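Local coordinates for protein 2-oxoadipate dioxygenase/decarboxylase (Pseudomonas putida, PDB 6W1G) that catalyses the iron(II)-dependent, oxygen-consuming decarboxylation and hydroxylation of 2-oxoadipate to D-2-hydroxyglutarate in a pathway of D-lysine catabolism, at residues Tyr98-Ser102 / Asn425-Phe429; Ala55-Thr59 / His390-Leu394; Pro247-Val251 / Ala326-Ala330; Gln15-Met20 / Val183-Leu187; Trp192-Val198 / Val217-His223. Where two conformers were deposited one is given. Numbering follows the deposited sequence.

The five contacts illustrate how the chemistry of a tertiary contact follows its depth in the fold. Contact 4, between two helices, is mostly buried and dominated by apolar side chains, with no hydrogen bond across it. Contacts 1 and 2 both set a helix against a strand nearer the surface, on opposite sides of the chain's centre; each relies on an aromatic side chain, but contact 1 adds a hydrogen bond whereas contact 2 uses a ring stack. Contacts 3 and 5 join loops: contact 3, at the surface, ties two amides to a carboxylate, while contact 5, partly buried, uses an amide-carbonyl bond, bridging waters and an aromatic cluster. Helix 176-188 leads from contact 4 toward contact 5.

Contact 1: Tyr98-Ser102 / Asn425-Phe429; sequences YYDLS and NREAF
Tyr98, on an outer strand, carries most of the contact with the helix. Strand 98-100 is extended, and its axis passes 9.6 Å from that of helix 425-429 at 120°; the nearest CA pairs are Tyr98 with Arg426 at 7.0 Å and Asp100 with Asn425 at 7.5 Å. Tyr98, chi1 t, lays its ring against the helix. Arg426 CA makes a CH-pi contact 3.9 Å from the ring centroid, Tyr98 CE1 lies 3.5 Å from Phe429 CB, and the Tyr98 and Phe429 rings meet obliquely, centroids 5.4 Å apart. The Tyr98 OH is hydrogen-bonded to His109 ND1. Tyr99 turns away, as strand alternation requires, so Asp100 again faces the helix. With chi1 t, its OD2 accepts from Asn425 ND2 at 2.9 Å, while OD1 receives Ser102 N at 3.1 Å, closing an Asx turn, and Ser102 OG at 3.0 Å. One carboxylate thus serves both turn and helix. The Asp100 side chain is about 6 Å from that of Val402, which binds 2-oxoadipate. Strand 94-100 is an outermost strand of the five-stranded mixed sheet, paired with strand 108-114, whose His109 meets Phe429 edge-to-face; helix 424-433 therefore packs against both strands.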
# COMPACT_ATOMS: atom_id res chain seq x y z
N TYR A 98 1.29 -0.65 -11.57
CA TYR A 98 0.10 -0.36 -12.35
C TYR A 98 -0.88 -1.51 -12.16
O TYR A 98 -0.52 -2.69 -12.28
CB TYR A 98 0.45 -0.21 -13.84
CG TYR A 98 -0.78 -0.05 -14.69
CD1 TYR A 98 -1.60 1.08 -14.58
CD2 TYR A 98 -1.17 -1.03 -15.58
CE1 TYR A 98 -2.74 1.23 -15.30
CE2 TYR A 98 -2.32 -0.88 -16.33
CZ TYR A 98 -3.10 0.25 -16.21
OH TYR A 98 -4.24 0.34 -16.99
N TYR A 99 -2.11 -1.16 -11.80
CA TYR A 99 -3.15 -2.12 -11.42
C TYR A 99 -4.38 -1.78 -12.25
O TYR A 99 -4.98 -0.73 -12.06
CB TYR A 99 -3.50 -2.01 -9.95
CG TYR A 99 -2.30 -2.14 -9.02
CD1 TYR A 99 -1.49 -1.03 -8.76
CD2 TYR A 99 -1.98 -3.33 -8.40
CE1 TYR A 99 -0.39 -1.13 -7.94
CE2 TYR A 99 -0.89 -3.43 -7.58
CZ TYR A 99 -0.10 -2.35 -7.35
OH TYR A 99 1.00 -2.49 -6.52
N ASP A 100 -4.74 -2.64 -13.18
CA ASP A 100 -5.86 -2.38 -14.08
C ASP A 100 -7.03 -3.28 -13.72
O ASP A 100 -6.96 -4.50 -13.89
CB ASP A 100 -5.40 -2.65 -15.50
CG ASP A 100 -6.44 -2.32 -16.53
OD1 ASP A 100 -7.39 -1.61 -16.17
OD2 ASP A 100 -6.28 -2.77 -17.67
N LEU A 101 -8.08 -2.67 -13.20
CA LEU A 101 -9.27 -3.42 -12.85
C LEU A 101 -10.30 -3.49 -13.97
O LEU A 101 -11.36 -4.09 -13.76
CB LEU A 101 -9.92 -2.85 -11.60
CG LEU A 101 -9.27 -3.28 -10.28
CD1 LEU A 101 -9.66 -2.33 -9.17
CD2 LEU A 101 -9.67 -4.71 -9.93
N SER A 102 -10.03 -2.89 -15.14
CA SER A 102 -10.97 -3.02 -16.25
C SER A 102 -11.28 -4.48 -16.55
O SER A 102 -12.39 -4.80 -16.99
CB SER A 102 -10.41 -2.34 -17.50
OG SER A 102 -10.06 -0.98 -17.26
N ASN A 425 -3.82 0.15 -22.01
CA ASN A 425 -4.34 0.73 -20.77
C ASN A 425 -3.23 1.37 -19.94
O ASN A 425 -3.39 2.50 -19.46
CB ASN A 425 -5.16 -0.29 -19.98
CG ASN A 425 -6.47 -0.67 -20.70
OD1 ASN A 425 -6.84 -0.06 -21.70
ND2 ASN A 425 -7.17 -1.66 -20.18
N ARG A 426 -2.09 0.69 -19.78
CA ARG A 426 -0.99 1.30 -19.02
C ARG A 426 -0.51 2.57 -19.71
O ARG A 426 -0.20 3.57 -19.06
CB ARG A 426 0.15 0.30 -18.85
CG ARG A 426 1.39 0.92 -18.21
CD ARG A 426 2.58 -0.03 -18.21
NE ARG A 426 2.32 -1.24 -17.44
CZ ARG A 426 2.98 -1.59 -16.34
NH1 ARG A 426 3.96 -0.84 -15.88
NH2 ARG A 426 2.65 -2.71 -15.72
N GLU A 427 -0.42 2.55 -21.04
CA GLU A 427 0.02 3.74 -21.76
C GLU A 427 -0.96 4.90 -21.55
O GLU A 427 -0.53 6.04 -21.38
CB GLU A 427 0.18 3.41 -23.24
CG GLU A 427 1.33 2.46 -23.54
CD GLU A 427 1.33 1.93 -24.97
OE1 GLU A 427 0.51 2.35 -25.81
OE2 GLU A 427 2.17 1.05 -25.27
N ALA A 428 -2.26 4.61 -21.58
CA ALA A 428 -3.25 5.64 -21.30
C ALA A 428 -3.10 6.16 -19.88
O ALA A 428 -3.22 7.37 -19.64
CB ALA A 428 -4.67 5.10 -21.50
N PHE A 429 -2.87 5.26 -18.92
CA PHE A 429 -2.68 5.69 -17.55
C PHE A 429 -1.48 6.62 -17.45
O PHE A 429 -1.53 7.65 -16.78
CB PHE A 429 -2.50 4.48 -16.64
CG PHE A 429 -2.48 4.84 -15.18
CD1 PHE A 429 -3.64 5.01 -14.46
CD2 PHE A 429 -1.27 5.05 -14.53
CE1 PHE A 429 -3.64 5.37 -13.12
CE2 PHE A 429 -1.25 5.41 -13.18
CZ PHE A 429 -2.44 5.55 -12.48

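Contact 2: Ala55-Thr59 / His390-Leu394; sequences ALRWT and HFEAL
Trp58 lays its five-membered ring over the imidazole of His390 in an offset stack, with centroids 3.8 Å apart and planes only 15° from parallel. The closest atoms are Trp58 NE1 and His390 CD2, at 3.2 Å, and His390 CB sits 4.0 Å over the centroid of the six-membered ring as a CH-pi contact. Trp58 takes chi1 m near the C-terminal end of its helix; His390 takes chi1 t on an extended strand. The N-to-C directions of helix 55-59 and strand 390-393 lie at 102° (signed -102°), with a closest approach of 8.7 Å between axes, and the nearest CA pair is Ala55 with Glu392 at 6.3 Å. Strand alternation points His390 and Glu392 to the helix and Phe391 away. Glu392, folded back with chi1 and chi2 both m, accepts a 2.7 Å hydrogen bond at its OE2 from His390 NE2. Beside this pair, Ala55 CB lies 3.5 Å from Glu392 OE1. Strand 389-393 pairs antiparallel with strand 359-363, so the arrangement is a near-perpendicular helix on a two-stranded sheet, with a His-carboxylate pair at the interface, away from the metal site.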
# COMPACT_ATOMS: atom_id res chain seq x y z
N ALA A 55 13.79 -10.15 13.27
CA ALA A 55 13.66 -9.77 11.88
C ALA A 55 13.41 -8.27 11.75
O ALA A 55 14.03 -7.58 10.92
CB ALA A 55 12.58 -10.59 11.19
N LEU A 56 12.48 -7.76 12.56
CA LEU A 56 12.14 -6.35 12.47
C LEU A 56 13.26 -5.46 12.97
O LEU A 56 13.40 -4.31 12.51
CB LEU A 56 10.84 -6.10 13.24
CG LEU A 56 9.61 -6.84 12.76
CD1 LEU A 56 8.52 -6.79 13.79
CD2 LEU A 56 9.09 -6.26 11.43
N ARG A 57 14.08 -5.94 13.90
CA ARG A 57 15.25 -5.20 14.32
C ARG A 57 16.31 -5.14 13.22
O ARG A 57 16.80 -4.06 12.90
CB ARG A 57 15.86 -5.83 15.58
CG ARG A 57 17.05 -5.10 16.10
CD ARG A 57 17.80 -5.79 17.22
NE ARG A 57 18.48 -7.01 16.81
CZ ARG A 57 19.64 -7.06 16.17
NH1 ARG A 57 20.30 -5.95 15.82
NH2 ARG A 57 20.14 -8.24 15.88
N TRP A 58 16.62 -6.28 12.59
CA TRP A 58 17.63 -6.30 11.54
C TRP A 58 17.30 -5.29 10.47
O TRP A 58 18.19 -4.60 9.96
CB TRP A 58 17.76 -7.68 10.89
CG TRP A 58 18.55 -8.65 11.69
CD1 TRP A 58 18.09 -9.74 12.35
CD2 TRP A 58 19.97 -8.63 11.91
NE1 TRP A 58 19.12 -10.42 12.99
CE2 TRP A 58 20.28 -9.73 12.74
CE3 TRP A 58 21.00 -7.79 11.50
CZ2 TRP A 58 21.59 -10.01 13.15
CZ3 TRP A 58 22.29 -8.07 11.91
CH2 TRP A 58 22.56 -9.15 12.72
N THR A 59 16.05 -5.27 10.02
CA THR A 59 15.69 -4.48 8.85
C THR A 59 15.34 -3.04 9.20
O THR A 59 15.13 -2.24 8.30
CB THR A 59 14.49 -5.10 8.16
OG1 THR A 59 13.39 -5.03 9.04
CG2 THR A 59 14.74 -6.53 7.70
N HIS A 390 23.72 -12.10 8.18
CA HIS A 390 22.36 -12.51 8.45
C HIS A 390 21.45 -11.93 7.37
O HIS A 390 21.67 -10.82 6.92
CB HIS A 390 21.94 -11.91 9.81
CG HIS A 390 20.58 -12.31 10.24
ND1 HIS A 390 20.33 -13.49 10.89
CD2 HIS A 390 19.38 -11.72 10.05
CE1 HIS A 390 19.03 -13.59 11.13
NE2 HIS A 390 18.43 -12.55 10.59
N PHE A 391 20.44 -12.69 6.94
CA PHE A 391 19.50 -12.22 5.96
C PHE A 391 18.06 -12.27 6.46
O PHE A 391 17.69 -13.13 7.27
CB PHE A 391 19.65 -12.95 4.62
CG PHE A 391 19.33 -14.42 4.65
CD1 PHE A 391 18.06 -14.90 4.38
CD2 PHE A 391 20.29 -15.35 4.91
CE1 PHE A 391 17.82 -16.28 4.37
CE2 PHE A 391 20.02 -16.71 4.93
CZ PHE A 391 18.78 -17.16 4.66
N GLU A 392 17.27 -11.34 5.97
CA GLU A 392 15.83 -11.33 6.19
C GLU A 392 15.16 -10.95 4.89
O GLU A 392 15.75 -10.24 4.07
CB GLU A 392 15.38 -10.35 7.27
CG GLU A 392 15.86 -10.64 8.71
CD GLU A 392 15.26 -11.90 9.35
OE1 GLU A 392 14.29 -12.47 8.83
OE2 GLU A 392 15.79 -12.27 10.44
N ALA A 393 13.91 -11.37 4.71
CA ALA A 393 13.20 -10.95 3.52
C ALA A 393 13.00 -9.44 3.50
O ALA A 393 12.83 -8.79 4.53
CB ALA A 393 11.85 -11.64 3.42
N LEU A 394 13.01 -8.90 2.29
CA LEU A 394 12.69 -7.50 2.03
C LEU A 394 11.19 -7.32 2.04
O LEU A 394 10.51 -7.99 1.26
CB LEU A 394 13.26 -7.13 0.67
CG LEU A 394 13.01 -5.68 0.23
CD1 LEU A 394 13.62 -4.69 1.14
CD2 LEU A 394 13.48 -5.52 -1.22

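Contact 3: Pro247-Val251 / Ala326-Ala330; sequences PPKAV and AEANA
Two successive backbone amides clasp one carboxylate: Ala250 N donates to Glu327 OE1 at 2.8 Å, and Val251 N donates to Glu327 OE2 at 3.0 Å, with N-H...O angles of 160° and 176°. The loop turns at Ala250 (phi/psi -65/-34) between Lys249 and Val251, both in the polyproline region, leaving both amides facing the acid. Glu327 reaches them with chi1 and chi2 both m. Beside these bonds, Lys249 CB packs 3.4 Å from Glu327 OE2. The apolar edge is small: Ala330 CB is 3.7 Å from both Ala250 CB and Val251 CG2, and Val251 CG2 also lies 3.4 Å from Ala326 O. Val251 and Ala330 have the nearest CA atoms, 5.3 Å apart. Ala326 N donates to Asn329 OD1 at 2.7 Å, within the loop just before helix 330-341. Lys249 also pairs by backbone hydrogen bonding with Ser268 of strand 264-275. The contact therefore holds the loop before that strand to the loop leading into helix 330-341, a surface junction of the bidentate carboxylate-amide kind.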
# COMPACT_ATOMS: atom_id res chain seq x y z
N PRO A 247 -16.76 -6.71 12.46
CA PRO A 247 -16.53 -8.07 11.98
C PRO A 247 -16.02 -8.01 10.57
O PRO A 247 -16.66 -7.40 9.69
CB PRO A 247 -17.92 -8.71 12.02
CG PRO A 247 -18.85 -7.60 12.01
CD PRO A 247 -18.17 -6.46 12.75
N PRO A 248 -14.89 -8.63 10.29
CA PRO A 248 -14.35 -8.51 8.94
C PRO A 248 -14.88 -9.64 8.08
O PRO A 248 -15.48 -10.60 8.55
CB PRO A 248 -12.86 -8.70 9.15
CG PRO A 248 -12.78 -9.69 10.28
CD PRO A 248 -13.92 -9.27 11.21
N LYS A 249 -14.63 -9.49 6.79
CA LYS A 249 -14.83 -10.60 5.89
C LYS A 249 -13.97 -11.77 6.33
O LYS A 249 -12.77 -11.62 6.62
CB LYS A 249 -14.46 -10.14 4.48
CG LYS A 249 -15.35 -9.03 3.91
CD LYS A 249 -16.76 -9.47 3.60
CE LYS A 249 -17.34 -8.55 2.52
NZ LYS A 249 -18.76 -8.19 2.77
N ALA A 250 -14.58 -12.94 6.40
CA ALA A 250 -13.83 -14.15 6.74
C ALA A 250 -12.80 -14.50 5.68
O ALA A 250 -11.75 -15.04 6.01
CB ALA A 250 -14.78 -15.32 6.91
N VAL A 251 -13.10 -14.25 4.40
CA VAL A 251 -12.11 -14.45 3.36
C VAL A 251 -11.01 -13.41 3.49
O VAL A 251 -11.25 -12.20 3.46
CB VAL A 251 -12.77 -14.35 1.98
CG1 VAL A 251 -11.73 -14.35 0.89
CG2 VAL A 251 -13.76 -15.48 1.75
N ALA A 326 -16.24 -16.15 -1.88
CA ALA A 326 -17.25 -15.34 -1.22
C ALA A 326 -17.32 -15.77 0.24
O ALA A 326 -16.74 -16.78 0.64
CB ALA A 326 -18.63 -15.52 -1.87
N GLU A 327 -18.04 -14.98 1.04
CA GLU A 327 -18.21 -15.32 2.45
C GLU A 327 -18.93 -16.64 2.64
O GLU A 327 -18.68 -17.34 3.63
CB GLU A 327 -18.96 -14.18 3.14
CG GLU A 327 -18.12 -12.91 3.21
CD GLU A 327 -16.91 -13.08 4.10
OE1 GLU A 327 -17.11 -13.15 5.33
OE2 GLU A 327 -15.76 -13.14 3.58
N ALA A 328 -19.81 -17.00 1.70
CA ALA A 328 -20.59 -18.22 1.88
C ALA A 328 -19.71 -19.46 1.79
O ALA A 328 -20.02 -20.48 2.41
CB ALA A 328 -21.70 -18.29 0.84
N ASN A 329 -18.62 -19.38 1.03
CA ASN A 329 -17.69 -20.49 0.88
C ASN A 329 -16.38 -20.29 1.64
O ASN A 329 -15.40 -21.00 1.36
CB ASN A 329 -17.41 -20.72 -0.61
CG ASN A 329 -16.93 -19.46 -1.33
OD1 ASN A 329 -16.12 -18.68 -0.81
ND2 ASN A 329 -17.44 -19.24 -2.55
N ALA A 330 -16.35 -19.36 2.60
CA ALA A 330 -15.08 -18.88 3.16
C ALA A 330 -14.26 -20.00 3.79
O ALA A 330 -13.04 -20.07 3.60
CB ALA A 330 -15.31 -17.76 4.17

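Contact 4: Gln15-Met20 / Val183-Leu187; sequences QFSAAM and VQEAL
Leu187, Val183 and Phe16 bury the most surface in this helix pair and set its geometry. The segments run obliquely, their N-to-C directions at 49° (signed -49°) and their axes 10.0 Å apart; Phe16 lies nearest Val183, CA to CA 5.6 Å, and Met20 nearest Leu187, 6.8 Å, so the segments are closer at the Phe16-Val183 end. Val183, chi1 t, points toward the other helix, with CG1 4.0 Å from both Phe16 CA and Ala19 CB; the small side chain of Ala19 leaves it that room. One turn on, Leu187, with chi1 t and chi2 p, occupies the space between Ala19 and Met20: CD2 comes within 4.2 Å of Ala19 CB and CD1 within 3.2 Å of Met20 SD. Phe16, chi1 t, swings its ring beside the second helix, where CE1 is 3.9 Å from Ala186 CB. No hydrogen bond crosses. On the turns before and after, Ile12 and Met23 of helix 9-27 touch Val183 and Leu187. The i, i+3, i+4 rows and the crossing near -50° are consistent with ridges-into-grooves packing, here about 12 Å from the bound nickel at the Met20 side chain.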
# COMPACT_ATOMS: atom_id res chain seq x y z
N GLN A 15 4.84 13.44 8.50
CA GLN A 15 3.88 14.38 9.08
C GLN A 15 2.52 14.29 8.41
O GLN A 15 1.46 14.36 9.08
CB GLN A 15 4.44 15.79 8.98
CG GLN A 15 5.56 16.06 9.96
CD GLN A 15 6.24 17.37 9.73
OE1 GLN A 15 5.98 18.05 8.74
NE2 GLN A 15 7.13 17.73 10.63
N PHE A 16 2.51 14.14 7.09
CA PHE A 16 1.26 14.02 6.36
C PHE A 16 0.52 12.75 6.73
O PHE A 16 -0.70 12.77 6.97
CB PHE A 16 1.54 14.07 4.85
CG PHE A 16 0.32 13.94 3.99
CD1 PHE A 16 -0.52 15.02 3.77
CD2 PHE A 16 -0.00 12.75 3.39
CE1 PHE A 16 -1.66 14.91 2.98
CE2 PHE A 16 -1.14 12.65 2.61
CZ PHE A 16 -1.97 13.72 2.41
N SER A 17 1.24 11.62 6.81
CA SER A 17 0.61 10.37 7.19
C SER A 17 -0.02 10.51 8.57
O SER A 17 -1.15 10.06 8.83
CB SER A 17 1.65 9.28 7.19
OG SER A 17 1.07 8.06 7.62
N ALA A 18 0.72 11.10 9.52
CA ALA A 18 0.18 11.26 10.87
C ALA A 18 -1.03 12.17 10.91
O ALA A 18 -2.02 11.89 11.62
CB ALA A 18 1.26 11.82 11.81
N ALA A 19 -1.00 13.27 10.13
CA ALA A 19 -2.15 14.18 10.09
C ALA A 19 -3.35 13.51 9.43
O ALA A 19 -4.49 13.73 9.86
CB ALA A 19 -1.77 15.47 9.37
N MET A 20 -3.12 12.73 8.38
CA MET A 20 -4.21 11.99 7.75
C MET A 20 -4.83 11.02 8.73
O MET A 20 -6.06 10.88 8.78
CB MET A 20 -3.70 11.24 6.50
CG MET A 20 -3.39 12.10 5.27
SD MET A 20 -4.81 12.51 4.24
CE MET A 20 -5.01 11.03 3.27
N VAL A 183 1.16 20.55 4.45
CA VAL A 183 0.45 19.38 4.94
C VAL A 183 -1.00 19.72 5.21
O VAL A 183 -1.90 18.97 4.83
CB VAL A 183 1.18 18.82 6.18
CG1 VAL A 183 0.28 17.85 6.92
CG2 VAL A 183 2.49 18.16 5.75
N GLN A 184 -1.23 20.87 5.83
CA GLN A 184 -2.61 21.21 6.15
C GLN A 184 -3.43 21.48 4.90
O GLN A 184 -4.62 21.11 4.83
CB GLN A 184 -2.62 22.40 7.09
CG GLN A 184 -2.15 22.01 8.52
CD GLN A 184 -2.82 20.74 9.19
OE1 GLN A 184 -4.05 20.57 9.19
NE2 GLN A 184 -1.98 19.86 9.74
N GLU A 185 -2.83 22.15 3.92
CA GLU A 185 -3.57 22.44 2.70
C GLU A 185 -3.82 21.20 1.89
O GLU A 185 -4.90 21.03 1.32
CB GLU A 185 -2.82 23.49 1.89
CG GLU A 185 -2.79 24.84 2.53
CD GLU A 185 -4.16 25.55 2.59
OE1 GLU A 185 -5.06 25.23 1.79
OE2 GLU A 185 -4.30 26.46 3.44
N ALA A 186 -2.83 20.33 1.80
CA ALA A 186 -3.00 19.07 1.09
C ALA A 186 -4.09 18.22 1.72
O ALA A 186 -4.85 17.55 1.03
CB ALA A 186 -1.70 18.28 1.10
N LEU A 187 -4.16 18.22 3.05
CA LEU A 187 -5.13 17.38 3.74
C LEU A 187 -6.55 17.74 3.35
O LEU A 187 -7.42 16.87 3.31
CB LEU A 187 -4.92 17.57 5.23
CG LEU A 187 -5.49 16.54 6.20
CD1 LEU A 187 -4.85 15.23 5.96
CD2 LEU A 187 -5.24 17.03 7.61

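Contact 5: Trp192-Val198 / Val217-His223; sequences WHQDATV and VAFKGPH
This is a loop-against-loop contact, partly buried, in which the chain returns on itself after helices 200-209 and 211-217. Nearest CA pairs run in opposite directions: Trp192 with His223 (5.2 Å), Ala196 with Phe219 (4.9 Å) and Thr197 with Ala218 (5.3 Å). A direct hydrogen bond, Thr197 N to Ala218 O at 2.8 Å, is supplemented by bridging waters. Water 2 donates to His193 O (2.8 Å) and Asp195 O (2.7 Å) and accepts from Lys220 N (3.0 Å), while water 1 joins His193 N (2.8 Å) to His223 ND1 (2.6 Å). Trp192, chi1 t, forms an offset stack with His223, chi1 p: the six-membered ring and imidazole centroids are 4.4 Å apart, planes at 27°. Phe219 joins obliquely, its CE2 4.1 Å from Trp192 CZ2. His223 NE2 is hydrogen-bonded to Asp215 OD1. The aromatic cluster of Trp192, Phe219 and His223 probably lies beside the substrate site, the His223 side chain being about 6 Å from that of Arg74, a 2-oxoadipate-binding residue.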
# COMPACT_ATOMS: atom_id res chain seq x y z
N TRP A 192 -13.66 14.28 4.23
CA TRP A 192 -15.01 13.90 3.88
C TRP A 192 -15.90 15.14 3.82
O TRP A 192 -15.85 15.99 4.72
CB TRP A 192 -15.56 12.97 4.96
CG TRP A 192 -16.94 12.47 4.64
CD1 TRP A 192 -18.13 13.01 5.05
CD2 TRP A 192 -17.27 11.35 3.81
NE1 TRP A 192 -19.18 12.29 4.53
CE2 TRP A 192 -18.68 11.26 3.77
CE3 TRP A 192 -16.52 10.41 3.11
CZ2 TRP A 192 -19.34 10.28 3.05
CZ3 TRP A 192 -17.19 9.41 2.39
CH2 TRP A 192 -18.58 9.36 2.37
N HIS A 193 -16.75 15.23 2.79
CA HIS A 193 -17.76 16.29 2.68
C HIS A 193 -19.11 15.64 2.41
O HIS A 193 -19.27 14.94 1.41
CB HIS A 193 -17.41 17.25 1.53
CG HIS A 193 -16.09 17.92 1.70
ND1 HIS A 193 -14.96 17.54 1.00
CD2 HIS A 193 -15.70 18.93 2.52
CE1 HIS A 193 -13.94 18.29 1.37
NE2 HIS A 193 -14.36 19.14 2.30
N GLN A 194 -20.10 15.88 3.29
CA GLN A 194 -21.39 15.21 3.14
C GLN A 194 -22.25 15.80 2.03
O GLN A 194 -23.13 15.10 1.52
CB GLN A 194 -22.16 15.16 4.46
CG GLN A 194 -22.66 16.46 4.96
CD GLN A 194 -23.67 16.26 6.08
OE1 GLN A 194 -23.46 15.46 6.99
NE2 GLN A 194 -24.78 16.97 6.00
N ASP A 195 -22.01 17.04 1.62
CA ASP A 195 -22.86 17.68 0.62
C ASP A 195 -22.43 17.23 -0.77
O ASP A 195 -21.35 17.60 -1.26
CB ASP A 195 -22.79 19.20 0.77
CG ASP A 195 -23.73 19.74 1.85
OD1 ASP A 195 -23.70 19.25 3.00
OD2 ASP A 195 -24.49 20.68 1.55
N ALA A 196 -23.27 16.43 -1.42
CA ALA A 196 -23.00 15.99 -2.78
C ALA A 196 -23.08 17.16 -3.76
O ALA A 196 -23.69 18.20 -3.51
CB ALA A 196 -24.04 14.96 -3.22
N THR A 197 -22.47 16.94 -4.92
CA THR A 197 -22.45 17.91 -6.00
C THR A 197 -23.55 17.66 -7.02
O THR A 197 -23.60 18.36 -8.04
CB THR A 197 -21.09 17.81 -6.70
OG1 THR A 197 -21.01 16.57 -7.41
CG2 THR A 197 -19.97 17.84 -5.68
N VAL A 198 -24.44 16.71 -6.76
CA VAL A 198 -25.44 16.26 -7.71
C VAL A 198 -26.78 16.20 -7.00
O VAL A 198 -26.87 16.22 -5.77
CB VAL A 198 -25.08 14.88 -8.31
CG1 VAL A 198 -23.82 15.00 -9.14
CG2 VAL A 198 -24.91 13.84 -7.20
N VAL A 217 -17.92 10.82 -8.61
CA VAL A 217 -18.52 11.96 -9.27
C VAL A 217 -19.37 12.78 -8.32
O VAL A 217 -19.46 14.01 -8.44
CB VAL A 217 -19.36 11.48 -10.47
CG1 VAL A 217 -20.09 12.63 -11.10
CG2 VAL A 217 -18.50 10.78 -11.49
N ALA A 218 -20.02 12.13 -7.36
CA ALA A 218 -21.02 12.83 -6.56
C ALA A 218 -20.44 13.70 -5.44
O ALA A 218 -21.19 14.46 -4.84
CB ALA A 218 -22.02 11.85 -5.93
N PHE A 219 -19.16 13.59 -5.13
CA PHE A 219 -18.58 14.27 -3.99
C PHE A 219 -17.59 15.33 -4.45
O PHE A 219 -17.13 15.35 -5.60
CB PHE A 219 -17.91 13.27 -3.03
CG PHE A 219 -18.90 12.31 -2.41
CD1 PHE A 219 -19.25 11.16 -3.07
CD2 PHE A 219 -19.50 12.59 -1.20
CE1 PHE A 219 -20.17 10.29 -2.52
CE2 PHE A 219 -20.43 11.72 -0.65
CZ PHE A 219 -20.75 10.58 -1.30
N LYS A 220 -17.28 16.23 -3.52
CA LYS A 220 -16.49 17.39 -3.86
C LYS A 220 -15.05 17.03 -4.21
O LYS A 220 -14.40 17.76 -4.97
CB LYS A 220 -16.49 18.38 -2.71
CG LYS A 220 -17.88 18.94 -2.38
CD LYS A 220 -17.80 20.08 -1.36
CE LYS A 220 -19.14 20.34 -0.70
NZ LYS A 220 -19.00 21.24 0.49
N GLY A 221 -14.54 15.93 -3.65
CA GLY A 221 -13.16 15.56 -3.87
C GLY A 221 -12.89 14.14 -3.46
O GLY A 221 -13.80 13.38 -3.08
N PRO A 222 -11.62 13.74 -3.53
CA PRO A 222 -11.20 12.34 -3.26
C PRO A 222 -11.05 12.02 -1.78
O PRO A 222 -9.94 11.96 -1.22
CB PRO A 222 -9.87 12.23 -3.99
CG PRO A 222 -9.30 13.59 -3.92
CD PRO A 222 -10.50 14.50 -4.12
N HIS A 223 -12.16 11.79 -1.12
CA HIS A 223 -12.13 11.45 0.29
C HIS A 223 -11.44 10.11 0.50
O HIS A 223 -11.28 9.30 -0.43
CB HIS A 223 -13.54 11.45 0.88
CG HIS A 223 -14.53 10.63 0.13
ND1 HIS A 223 -15.77 11.13 -0.22
CD2 HIS A 223 -14.49 9.36 -0.34
CE1 HIS A 223 -16.45 10.21 -0.87
NE2 HIS A 223 -15.70 9.12 -0.96
O HOH W 1 -16.72 13.45 0.58
O HOH W 2 -19.09 16.08 -1.19
O HOH W 3 -15.19 15.14 -0.81
O HOH W 4 -20.22 19.30 2.53
O HOH W 5 -18.02 16.31 -7.98